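Local coordinates for protein multisubunit Na+/H+ antiporter, E subunit (Anoxybacillus flavithermus, PDB 6Z16) that is a membrane subunit of the Mrp complex, a multisubunit antiporter that exchanges sodium ions for protons across the cell membrane, at residues E[8-13]-E[27-31]. Residues are numbered along the deposited sequence.
Sequences NVILAF and FLVGY
Start with two helical segments, 8-13 and 27-31, their axes 8.0 Å apart at closest approach and their N-to-C directions 123° apart. They come nearest at Ala12 and Gly30, CA to CA 4.2 Å. On 27-31, Phe27 takes chi1 t, which swings its ring back to the partner helix: its CE1 lies 3.6 Å from Ala12 CB and 3.9 Å from Phe13 CE1, and its CZ 4.4 Å from Val9 CG1. Gly30 follows; an ideal CB here would sit 3.2 Å from Ala12 CA, so the missing side chain is what permits this close approach. Tyr31, also chi1 t, brings its ring against Asn8, with Tyr31 CE1 3.4 Å from Asn8 CG and Asn8 OD1 over one face of the Tyr31 ring; the backbone O of Tyr31 accepts a 3.2 Å hydrogen bond from Asn8 ND2. Tyr50 hydrogen-bonds through OH to both Asn8 OD1 and Tyr31 OH, tying the polar end together. This is small-residue packing, Ala against Gly, between consecutive helices, 3-18 and 24-40, crossing steeply in the predicted membrane-embedded part.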
loop_
_atom_site.group_PDB
_atom_site.type_symbol
_atom_site.label_atom_id
_atom_site.label_comp_id
_atom_site.label_asym_id
_atom_site.label_seq_id
_atom_site.Cartn_x
_atom_site.Cartn_y
_atom_site.Cartn_z
ATOM N N ASN E 8 11.107 3.348 5.646
ATOM C CA ASN E 8 11.089 2.025 5.032
ATOM C C ASN E 8 9.932 1.889 4.045
ATOM O O ASN E 8 10.083 1.263 2.986
ATOM C CB ASN E 8 11.006 0.967 6.130
ATOM C CG ASN E 8 11.604 -0.369 5.726
ATOM O OD1 ASN E 8 11.934 -1.181 6.585
ATOM N ND2 ASN E 8 11.732 -0.613 4.427
ATOM N N VAL E 9 8.780 2.491 4.363
ATOM C CA VAL E 9 7.643 2.450 3.440
ATOM C C VAL E 9 7.949 3.229 2.161
ATOM O O VAL E 9 7.668 2.759 1.047
ATOM C CB VAL E 9 6.371 2.966 4.139
ATOM C CG1 VAL E 9 5.229 3.127 3.148
ATOM C CG2 VAL E 9 5.947 1.998 5.219
ATOM N N ILE E 10 8.571 4.403 2.286
ATOM C CA ILE E 10 8.830 5.168 1.070
ATOM C C ILE E 10 10.005 4.582 0.284
ATOM O O ILE E 10 10.050 4.720 -0.941
ATOM C CB ILE E 10 9.004 6.672 1.374
ATOM C CG1 ILE E 10 10.198 6.976 2.285
ATOM C CG2 ILE E 10 7.731 7.238 1.984
ATOM C CD1 ILE E 10 11.455 7.441 1.564
ATOM N N LEU E 11 10.948 3.890 0.940
ATOM C CA LEU E 11 11.957 3.155 0.178
ATOM C C LEU E 11 11.356 1.964 -0.553
ATOM O O LEU E 11 11.814 1.621 -1.648
ATOM C CB LEU E 11 13.101 2.683 1.071
ATOM C CG LEU E 11 14.107 3.718 1.568
ATOM C CD1 LEU E 11 15.130 3.060 2.459
ATOM C CD2 LEU E 11 14.789 4.389 0.404
ATOM N N ALA E 12 10.331 1.329 0.021
ATOM C CA ALA E 12 9.597 0.317 -0.731
ATOM C C ALA E 12 8.855 0.926 -1.916
ATOM O O ALA E 12 8.755 0.294 -2.974
ATOM C CB ALA E 12 8.626 -0.416 0.188
ATOM N N PHE E 13 8.353 2.155 -1.760
ATOM C CA PHE E 13 7.755 2.872 -2.888
ATOM C C PHE E 13 8.777 3.155 -3.984
ATOM O O PHE E 13 8.476 3.011 -5.176
ATOM C CB PHE E 13 7.130 4.183 -2.410
ATOM C CG PHE E 13 5.847 4.013 -1.654
ATOM C CD1 PHE E 13 5.105 2.850 -1.767
ATOM C CD2 PHE E 13 5.387 5.021 -0.824
ATOM C CE1 PHE E 13 3.923 2.698 -1.070
ATOM C CE2 PHE E 13 4.211 4.876 -0.122
ATOM C CZ PHE E 13 3.478 3.714 -0.243
ATOM N N PHE E 27 6.182 -4.811 -3.159
ATOM C CA PHE E 27 6.210 -3.994 -1.951
ATOM C C PHE E 27 6.900 -4.723 -0.806
ATOM O O PHE E 27 7.680 -4.119 -0.065
ATOM C CB PHE E 27 4.792 -3.587 -1.548
ATOM C CG PHE E 27 4.740 -2.706 -0.335
ATOM C CD1 PHE E 27 5.075 -1.366 -0.425
ATOM C CD2 PHE E 27 4.363 -3.216 0.896
ATOM C CE1 PHE E 27 5.033 -0.548 0.689
ATOM C CE2 PHE E 27 4.323 -2.406 2.014
ATOM C CZ PHE E 27 4.658 -1.069 1.910
ATOM N N LEU E 28 6.644 -6.027 -0.660
ATOM C CA LEU E 28 7.323 -6.795 0.383
ATOM C C LEU E 28 8.810 -6.952 0.093
ATOM O O LEU E 28 9.631 -6.887 1.019
ATOM C CB LEU E 28 6.666 -8.164 0.559
ATOM C CG LEU E 28 5.546 -8.308 1.595
ATOM C CD1 LEU E 28 4.261 -7.614 1.206
ATOM C CD2 LEU E 28 5.288 -9.778 1.875
ATOM N N VAL E 29 9.176 -7.150 -1.180
ATOM C CA VAL E 29 10.591 -7.250 -1.550
ATOM C C VAL E 29 11.314 -5.937 -1.263
ATOM O O VAL E 29 12.390 -5.920 -0.646
ATOM C CB VAL E 29 10.734 -7.669 -3.025
ATOM C CG1 VAL E 29 12.179 -7.592 -3.463
ATOM C CG2 VAL E 29 10.228 -9.079 -3.223
ATOM N N GLY E 30 10.711 -4.816 -1.668
ATOM C CA GLY E 30 11.292 -3.519 -1.380
ATOM C C GLY E 30 11.314 -3.182 0.095
ATOM O O GLY E 30 12.225 -2.492 0.557
ATOM N N TYR E 31 10.350 -3.699 0.861
ATOM C CA TYR E 31 10.352 -3.472 2.300
ATOM C C TYR E 31 11.473 -4.247 2.978
ATOM O O TYR E 31 12.096 -3.745 3.916
ATOM C CB TYR E 31 8.999 -3.855 2.899
ATOM C CG TYR E 31 8.899 -3.548 4.374
ATOM C CD1 TYR E 31 8.690 -2.249 4.815
ATOM C CD2 TYR E 31 9.037 -4.552 5.328
ATOM C CE1 TYR E 31 8.606 -1.958 6.161
ATOM C CE2 TYR E 31 8.961 -4.267 6.678
ATOM C CZ TYR E 31 8.745 -2.968 7.087
ATOM O OH TYR E 31 8.665 -2.675 8.427
#